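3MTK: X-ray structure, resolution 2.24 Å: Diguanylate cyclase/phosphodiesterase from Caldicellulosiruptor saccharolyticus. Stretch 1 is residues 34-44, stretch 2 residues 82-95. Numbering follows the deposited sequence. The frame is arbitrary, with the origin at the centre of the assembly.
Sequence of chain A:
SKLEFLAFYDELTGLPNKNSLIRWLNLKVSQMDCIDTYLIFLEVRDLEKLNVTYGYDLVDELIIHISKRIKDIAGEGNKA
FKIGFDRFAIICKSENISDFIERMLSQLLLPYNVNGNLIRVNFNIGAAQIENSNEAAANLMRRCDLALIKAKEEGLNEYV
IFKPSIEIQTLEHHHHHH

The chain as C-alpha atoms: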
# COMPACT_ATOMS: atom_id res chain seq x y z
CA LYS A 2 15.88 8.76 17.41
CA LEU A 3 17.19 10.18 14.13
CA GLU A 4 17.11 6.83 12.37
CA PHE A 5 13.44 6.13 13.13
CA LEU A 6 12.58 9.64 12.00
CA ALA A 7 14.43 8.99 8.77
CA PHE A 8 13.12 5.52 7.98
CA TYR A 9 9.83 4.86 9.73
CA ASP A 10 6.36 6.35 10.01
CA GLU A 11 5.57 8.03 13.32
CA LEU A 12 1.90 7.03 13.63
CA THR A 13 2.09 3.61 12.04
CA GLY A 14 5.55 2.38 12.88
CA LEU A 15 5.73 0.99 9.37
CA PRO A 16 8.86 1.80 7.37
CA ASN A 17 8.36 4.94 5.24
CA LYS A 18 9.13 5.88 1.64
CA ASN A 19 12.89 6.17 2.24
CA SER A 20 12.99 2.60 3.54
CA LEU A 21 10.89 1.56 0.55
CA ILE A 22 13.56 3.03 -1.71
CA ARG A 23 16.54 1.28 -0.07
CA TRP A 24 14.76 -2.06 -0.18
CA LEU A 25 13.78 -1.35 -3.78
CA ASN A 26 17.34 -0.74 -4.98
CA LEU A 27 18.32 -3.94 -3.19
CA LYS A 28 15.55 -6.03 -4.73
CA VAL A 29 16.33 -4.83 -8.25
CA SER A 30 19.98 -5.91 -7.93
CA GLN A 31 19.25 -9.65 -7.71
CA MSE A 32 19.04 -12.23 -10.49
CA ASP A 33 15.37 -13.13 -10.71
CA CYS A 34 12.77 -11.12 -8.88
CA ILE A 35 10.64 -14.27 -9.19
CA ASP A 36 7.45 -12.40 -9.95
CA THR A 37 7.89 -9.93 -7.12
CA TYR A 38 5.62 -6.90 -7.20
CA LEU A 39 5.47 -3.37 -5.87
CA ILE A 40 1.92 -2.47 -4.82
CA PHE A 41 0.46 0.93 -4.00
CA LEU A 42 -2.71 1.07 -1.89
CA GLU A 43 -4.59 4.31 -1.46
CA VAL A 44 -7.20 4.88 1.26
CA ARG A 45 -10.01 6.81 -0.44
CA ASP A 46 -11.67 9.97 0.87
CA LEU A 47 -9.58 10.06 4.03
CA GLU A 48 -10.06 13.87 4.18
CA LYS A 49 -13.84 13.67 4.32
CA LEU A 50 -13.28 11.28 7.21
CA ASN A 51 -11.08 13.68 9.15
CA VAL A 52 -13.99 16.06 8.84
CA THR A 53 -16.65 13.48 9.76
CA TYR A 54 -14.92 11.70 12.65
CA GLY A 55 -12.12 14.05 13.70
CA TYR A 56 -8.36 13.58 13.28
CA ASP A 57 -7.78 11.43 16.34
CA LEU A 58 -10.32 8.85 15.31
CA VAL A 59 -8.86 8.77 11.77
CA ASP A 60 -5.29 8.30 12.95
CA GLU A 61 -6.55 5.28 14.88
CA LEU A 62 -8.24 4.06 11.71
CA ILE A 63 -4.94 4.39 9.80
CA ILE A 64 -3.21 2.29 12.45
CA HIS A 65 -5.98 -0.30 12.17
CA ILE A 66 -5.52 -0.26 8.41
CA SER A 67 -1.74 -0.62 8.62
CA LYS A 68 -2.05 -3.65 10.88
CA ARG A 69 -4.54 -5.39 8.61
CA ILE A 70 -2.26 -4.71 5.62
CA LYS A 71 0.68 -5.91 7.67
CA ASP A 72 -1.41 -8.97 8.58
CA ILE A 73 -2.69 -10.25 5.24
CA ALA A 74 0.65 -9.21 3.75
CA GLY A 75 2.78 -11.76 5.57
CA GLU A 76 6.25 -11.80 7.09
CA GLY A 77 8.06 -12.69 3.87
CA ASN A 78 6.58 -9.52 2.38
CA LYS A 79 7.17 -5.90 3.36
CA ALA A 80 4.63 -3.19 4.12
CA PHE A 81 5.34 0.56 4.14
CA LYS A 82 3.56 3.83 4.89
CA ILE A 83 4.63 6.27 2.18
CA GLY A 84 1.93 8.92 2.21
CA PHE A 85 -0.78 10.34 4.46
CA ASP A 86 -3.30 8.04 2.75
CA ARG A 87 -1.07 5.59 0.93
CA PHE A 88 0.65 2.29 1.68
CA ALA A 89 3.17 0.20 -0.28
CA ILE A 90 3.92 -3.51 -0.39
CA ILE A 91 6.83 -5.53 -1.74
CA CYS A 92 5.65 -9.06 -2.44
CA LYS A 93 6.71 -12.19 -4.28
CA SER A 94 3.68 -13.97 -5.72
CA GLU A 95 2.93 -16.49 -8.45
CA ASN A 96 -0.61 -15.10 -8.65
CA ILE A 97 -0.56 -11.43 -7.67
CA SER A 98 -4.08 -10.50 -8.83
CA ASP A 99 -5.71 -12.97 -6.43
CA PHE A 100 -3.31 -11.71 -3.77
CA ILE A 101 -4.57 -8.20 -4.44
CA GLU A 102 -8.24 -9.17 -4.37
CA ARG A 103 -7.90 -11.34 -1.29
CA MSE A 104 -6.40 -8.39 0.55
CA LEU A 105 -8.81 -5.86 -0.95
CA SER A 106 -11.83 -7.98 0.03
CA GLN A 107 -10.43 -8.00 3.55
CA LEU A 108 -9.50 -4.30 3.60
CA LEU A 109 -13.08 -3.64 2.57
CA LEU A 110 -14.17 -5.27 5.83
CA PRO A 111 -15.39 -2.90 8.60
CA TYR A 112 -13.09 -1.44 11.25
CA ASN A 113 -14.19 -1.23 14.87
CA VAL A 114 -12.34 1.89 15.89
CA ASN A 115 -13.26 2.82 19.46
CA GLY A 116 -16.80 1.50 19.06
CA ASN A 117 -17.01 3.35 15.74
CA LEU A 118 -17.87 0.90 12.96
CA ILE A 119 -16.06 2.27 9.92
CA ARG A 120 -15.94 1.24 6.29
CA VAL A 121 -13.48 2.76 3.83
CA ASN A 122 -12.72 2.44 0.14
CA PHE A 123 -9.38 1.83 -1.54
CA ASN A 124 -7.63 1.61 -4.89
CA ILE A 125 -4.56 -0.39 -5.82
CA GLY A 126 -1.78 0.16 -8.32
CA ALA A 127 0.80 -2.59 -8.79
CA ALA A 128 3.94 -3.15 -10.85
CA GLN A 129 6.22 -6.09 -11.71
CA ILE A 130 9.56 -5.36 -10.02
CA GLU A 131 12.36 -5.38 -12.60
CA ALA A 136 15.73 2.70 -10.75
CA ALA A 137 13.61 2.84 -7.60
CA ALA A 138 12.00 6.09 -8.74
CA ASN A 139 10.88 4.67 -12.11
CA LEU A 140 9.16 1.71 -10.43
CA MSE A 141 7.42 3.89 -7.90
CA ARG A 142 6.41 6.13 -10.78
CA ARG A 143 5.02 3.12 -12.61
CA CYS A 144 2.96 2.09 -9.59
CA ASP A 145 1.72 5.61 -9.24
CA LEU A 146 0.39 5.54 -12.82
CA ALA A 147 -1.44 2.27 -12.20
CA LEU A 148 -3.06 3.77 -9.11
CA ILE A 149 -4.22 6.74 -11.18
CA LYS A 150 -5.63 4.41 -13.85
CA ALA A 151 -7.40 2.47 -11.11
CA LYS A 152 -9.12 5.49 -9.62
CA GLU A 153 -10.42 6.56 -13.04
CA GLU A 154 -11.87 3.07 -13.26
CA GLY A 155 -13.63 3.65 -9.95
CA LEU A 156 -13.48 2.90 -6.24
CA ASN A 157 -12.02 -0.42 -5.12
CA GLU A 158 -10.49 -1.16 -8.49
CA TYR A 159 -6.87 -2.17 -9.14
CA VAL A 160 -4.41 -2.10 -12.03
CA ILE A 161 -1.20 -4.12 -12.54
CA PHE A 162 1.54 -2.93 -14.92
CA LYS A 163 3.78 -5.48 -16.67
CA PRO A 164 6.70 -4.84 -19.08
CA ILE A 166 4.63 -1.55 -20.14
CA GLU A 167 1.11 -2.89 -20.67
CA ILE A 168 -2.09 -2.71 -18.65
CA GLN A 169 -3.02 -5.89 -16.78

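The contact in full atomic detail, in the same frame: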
# COMPACT_ATOMS: atom_id res chain seq x y z
N CYS A 34 13.72 -11.64 -9.84
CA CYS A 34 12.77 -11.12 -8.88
C CYS A 34 11.52 -11.96 -9.11
O CYS A 34 10.44 -11.43 -9.39
CB CYS A 34 12.50 -9.65 -9.17
SG CYS A 34 13.98 -8.61 -9.08
N ILE A 35 11.70 -13.27 -9.00
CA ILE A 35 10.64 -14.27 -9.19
C ILE A 35 9.24 -13.70 -8.99
O ILE A 35 8.61 -13.90 -7.95
CB ILE A 35 10.84 -15.48 -8.23
CG1 ILE A 35 9.63 -16.42 -8.29
CG2 ILE A 35 11.09 -15.00 -6.80
CD1 ILE A 35 9.22 -16.83 -9.69
N ASP A 36 8.76 -13.01 -10.01
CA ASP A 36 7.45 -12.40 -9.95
C ASP A 36 7.22 -11.77 -8.58
O ASP A 36 6.43 -12.25 -7.76
CB ASP A 36 6.38 -13.43 -10.27
CG ASP A 36 6.49 -13.93 -11.70
OD1 ASP A 36 6.79 -13.10 -12.59
OD2 ASP A 36 6.27 -15.13 -11.95
N THR A 37 7.96 -10.69 -8.35
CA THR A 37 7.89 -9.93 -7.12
C THR A 37 7.25 -8.63 -7.57
O THR A 37 7.62 -8.08 -8.60
CB THR A 37 9.29 -9.64 -6.58
OG1 THR A 37 10.04 -10.85 -6.53
CG2 THR A 37 9.20 -9.06 -5.18
N TYR A 38 6.29 -8.13 -6.80
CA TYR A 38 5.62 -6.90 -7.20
C TYR A 38 5.62 -5.78 -6.19
O TYR A 38 5.68 -6.00 -4.98
CB TYR A 38 4.16 -7.20 -7.57
CG TYR A 38 3.97 -8.19 -8.69
CD1 TYR A 38 4.19 -9.56 -8.48
CD2 TYR A 38 3.56 -7.78 -9.95
CE1 TYR A 38 4.02 -10.47 -9.51
CE2 TYR A 38 3.39 -8.69 -10.99
CZ TYR A 38 3.62 -10.03 -10.76
OH TYR A 38 3.44 -10.93 -11.78
N LEU A 39 5.57 -4.55 -6.70
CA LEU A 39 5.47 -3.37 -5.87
C LEU A 39 3.99 -3.04 -5.97
O LEU A 39 3.43 -3.03 -7.07
CB LEU A 39 6.28 -2.21 -6.45
CG LEU A 39 6.17 -0.90 -5.66
CD1 LEU A 39 6.66 -1.11 -4.24
CD2 LEU A 39 6.97 0.19 -6.34
N ILE A 40 3.35 -2.79 -4.84
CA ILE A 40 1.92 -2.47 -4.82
C ILE A 40 1.66 -1.20 -4.03
O ILE A 40 2.20 -1.02 -2.93
CB ILE A 40 1.10 -3.62 -4.20
CG1 ILE A 40 1.36 -4.92 -4.96
CG2 ILE A 40 -0.39 -3.31 -4.27
CD1 ILE A 40 0.93 -6.14 -4.21
N PHE A 41 0.84 -0.34 -4.61
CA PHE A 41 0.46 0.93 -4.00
C PHE A 41 -1.02 0.89 -3.62
O PHE A 41 -1.88 0.67 -4.47
CB PHE A 41 0.70 2.08 -5.00
CG PHE A 41 2.08 2.70 -4.92
CD1 PHE A 41 3.08 2.14 -4.13
CD2 PHE A 41 2.37 3.85 -5.64
CE1 PHE A 41 4.36 2.71 -4.07
CE2 PHE A 41 3.65 4.44 -5.60
CZ PHE A 41 4.65 3.86 -4.81
N LEU A 42 -1.32 1.06 -2.33
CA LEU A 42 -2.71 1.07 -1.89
C LEU A 42 -3.06 2.45 -1.39
O LEU A 42 -2.36 3.03 -0.54
CB LEU A 42 -2.97 0.08 -0.75
CG LEU A 42 -2.85 -1.43 -0.91
CD1 LEU A 42 -1.38 -1.87 -0.80
CD2 LEU A 42 -3.66 -2.08 0.21
N GLU A 43 -4.16 2.99 -1.89
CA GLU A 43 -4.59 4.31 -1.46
C GLU A 43 -5.92 4.23 -0.71
O GLU A 43 -6.88 3.61 -1.17
CB GLU A 43 -4.72 5.24 -2.67
CG GLU A 43 -5.09 6.67 -2.28
CD GLU A 43 -5.10 7.61 -3.47
OE1 GLU A 43 -4.34 7.38 -4.42
OE2 GLU A 43 -5.86 8.60 -3.43
N VAL A 44 -5.97 4.85 0.46
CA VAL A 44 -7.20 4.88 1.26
C VAL A 44 -8.03 6.03 0.70
O VAL A 44 -7.60 7.19 0.76
CB VAL A 44 -6.90 5.15 2.74
CG1 VAL A 44 -8.15 4.93 3.55
CG2 VAL A 44 -5.78 4.23 3.22
N LYS A 82 4.49 2.71 4.86
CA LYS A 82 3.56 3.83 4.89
C LYS A 82 4.32 4.95 4.19
O LYS A 82 5.25 5.52 4.76
CB LYS A 82 3.22 4.25 6.32
CG LYS A 82 2.27 5.44 6.39
CD LYS A 82 0.86 5.07 5.95
CE LYS A 82 -0.06 6.29 5.84
NZ LYS A 82 -0.07 7.17 7.05
N ILE A 83 3.93 5.26 2.96
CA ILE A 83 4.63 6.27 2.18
C ILE A 83 3.91 7.59 1.95
O ILE A 83 4.48 8.52 1.38
CB ILE A 83 5.02 5.69 0.81
CG1 ILE A 83 3.76 5.22 0.07
CG2 ILE A 83 5.97 4.52 1.01
CD1 ILE A 83 4.06 4.61 -1.28
N GLY A 84 2.67 7.69 2.39
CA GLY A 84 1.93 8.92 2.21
C GLY A 84 0.85 8.97 3.27
O GLY A 84 0.54 7.96 3.89
N PHE A 85 0.28 10.15 3.48
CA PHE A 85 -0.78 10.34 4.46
C PHE A 85 -1.86 9.28 4.31
O PHE A 85 -2.33 8.71 5.29
CB PHE A 85 -1.39 11.73 4.29
CG PHE A 85 -2.80 11.83 4.77
CD1 PHE A 85 -3.10 11.76 6.13
CD2 PHE A 85 -3.84 11.96 3.86
CE1 PHE A 85 -4.42 11.81 6.57
CE2 PHE A 85 -5.16 12.02 4.29
CZ PHE A 85 -5.46 11.94 5.65
N ASP A 86 -2.24 9.01 3.06
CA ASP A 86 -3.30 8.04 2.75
C ASP A 86 -2.84 6.90 1.86
O ASP A 86 -3.67 6.25 1.21
CB ASP A 86 -4.45 8.76 2.06
CG ASP A 86 -4.06 9.32 0.71
OD1 ASP A 86 -2.86 9.20 0.36
OD2 ASP A 86 -4.93 9.89 0.01
N ARG A 87 -1.55 6.62 1.82
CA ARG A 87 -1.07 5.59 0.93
C ARG A 87 -0.06 4.63 1.52
O ARG A 87 0.85 5.03 2.23
CB ARG A 87 -0.48 6.25 -0.32
CG ARG A 87 0.29 5.31 -1.23
CD ARG A 87 0.85 6.07 -2.41
NE ARG A 87 -0.19 6.77 -3.16
CZ ARG A 87 -0.00 7.33 -4.35
NH1 ARG A 87 1.19 7.27 -4.92
NH2 ARG A 87 -1.00 7.95 -4.97
N PHE A 88 -0.24 3.34 1.20
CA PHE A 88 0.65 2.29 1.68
C PHE A 88 1.31 1.62 0.49
O PHE A 88 0.82 1.72 -0.64
CB PHE A 88 -0.12 1.23 2.46
CG PHE A 88 -0.68 1.71 3.77
CD1 PHE A 88 0.04 1.53 4.95
CD2 PHE A 88 -1.95 2.29 3.84
CE1 PHE A 88 -0.50 1.91 6.20
CE2 PHE A 88 -2.49 2.67 5.07
CZ PHE A 88 -1.76 2.48 6.25
N ALA A 89 2.42 0.93 0.75
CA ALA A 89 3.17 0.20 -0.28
C ALA A 89 3.54 -1.20 0.19
O ALA A 89 3.82 -1.42 1.37
CB ALA A 89 4.43 0.97 -0.65
N ILE A 90 3.56 -2.15 -0.73
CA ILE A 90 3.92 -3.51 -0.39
C ILE A 90 4.92 -4.08 -1.39
O ILE A 90 4.84 -3.79 -2.59
CB ILE A 90 2.71 -4.47 -0.39
CG1 ILE A 90 1.60 -3.95 0.52
CG2 ILE A 90 3.17 -5.86 0.05
CD1 ILE A 90 1.94 -3.98 1.99
N ILE A 91 5.87 -4.86 -0.89
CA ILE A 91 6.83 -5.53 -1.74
C ILE A 91 6.40 -6.97 -1.54
O ILE A 91 6.38 -7.44 -0.40
CB ILE A 91 8.27 -5.43 -1.23
CG1 ILE A 91 8.70 -3.97 -1.10
CG2 ILE A 91 9.18 -6.20 -2.16
CD1 ILE A 91 8.76 -3.22 -2.39
N CYS A 92 6.06 -7.67 -2.61
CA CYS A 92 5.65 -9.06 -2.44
C CYS A 92 6.00 -9.96 -3.61
O CYS A 92 5.93 -9.56 -4.77
CB CYS A 92 4.14 -9.14 -2.20
SG CYS A 92 3.18 -8.90 -3.70
N LYS A 93 6.39 -11.18 -3.28
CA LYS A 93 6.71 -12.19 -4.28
C LYS A 93 5.45 -13.03 -4.37
O LYS A 93 4.95 -13.50 -3.35
CB LYS A 93 7.90 -13.04 -3.81
CG LYS A 93 7.72 -13.61 -2.40
CD LYS A 93 8.92 -14.43 -1.97
CE LYS A 93 8.66 -15.11 -0.63
NZ LYS A 93 9.83 -15.90 -0.17
N SER A 94 4.91 -13.19 -5.57
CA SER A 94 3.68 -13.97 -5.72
C SER A 94 3.45 -14.51 -7.12
O SER A 94 3.52 -13.78 -8.11
CB SER A 94 2.48 -13.12 -5.30
OG SER A 94 2.64 -12.65 -3.97
N GLU A 95 3.18 -15.81 -7.18
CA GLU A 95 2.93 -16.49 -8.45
C GLU A 95 1.65 -15.91 -9.06
O GLU A 95 1.58 -15.69 -10.27
CB GLU A 95 2.80 -17.99 -8.22
CG GLU A 95 4.10 -18.65 -7.77
CD GLU A 95 3.97 -20.14 -7.51
OE1 GLU A 95 5.01 -20.80 -7.29
OE2 GLU A 95 2.83 -20.64 -7.51
O HOH W 1 -7.48 9.64 0.54

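The most unusual feature of this contact is a close pair of acidic groups where the strand pairing meets a turn. Glu 43 OE2 and Asp 86 OD2 lie 3.8 Å apart, a like-charge approach; each carboxylate has a partner of its own. Glu 43 OE1 reaches Arg 87 NH2 at 3.4 Å, a salt bridge whose hydrogen bond is weak, with OE1 at the edge of the guanidinium and near its plane; both Glu 43 carboxylate oxygens are also hydrogen-bonded elsewhere in the structure. A water donates to Asp 86 OD2 at 2.6 Å and to Val 44 O at 2.5 Å, linking the carboxylate to the backbone of Val 44.

The pairing itself is regular. The strand that begins at Thr 37 and the strand of residues 87-93 run at 161° between their N-to-C directions, hence antiparallel, and the register steps without a bulge from Thr 37 opposite Lys 93 to Glu 43 opposite Arg 87. Reciprocal hydrogen bonds mark the alternate pairs. Tyr 38 N donates to Cys 92 O at 2.5 Å, notably short, and Cys 92 N returns a bond to Tyr 38 O at 2.9 Å. Ile 40 N to Ile 90 O (2.9 Å) and Ile 90 N to Ile 40 O (2.8 Å) form the next rung; Leu 42 N to Phe 88 O and Phe 88 N to Leu 42 O, both 2.8 Å, form the third. Single bonds extend the ladder at both ends: Ser 94 N to Asp 36 O and Val 44 N to Asp 86 O, each 2.8 Å and nearly linear at 168° and 172°. Between the rungs, CA-H...O contacts fill in, as from Ala 89 CA to Ile 40 O at 3.1 Å.

Strand alternation sorts the side chains. Tyr 38, Ile 40, Leu 42, Phe 88, Ile 90 and Cys 92 share one face, where packing is partly diagonal: Ile 40 CD1 meets Cys 92 SG at 3.6 Å, and Leu 42 CD1 meets Ile 90 CG1 at 3.9 Å. Phe 88 presents its ring edge to Val 44, with CE2 to CG2 at 4.1 Å.

On the other face, Leu 39 CD1 and Ile 91 CD1 touch at 3.5 Å because the ends of both side chains come nearer than their CA-to-CB directions suggest. Phe 41 fits beside small Ala 89, CE1 to CB 3.8 Å, and its CE1 also reaches Ile 83 CD1 at 3.4 Å. Arg 87 CD lies over one face of that ring, and Arg 87 NH1 comes within 3.7 Å of Phe 41 CD2, while NH2 holds the weak bond to Glu 43 OE1. The two stretches together bury 1008 Å².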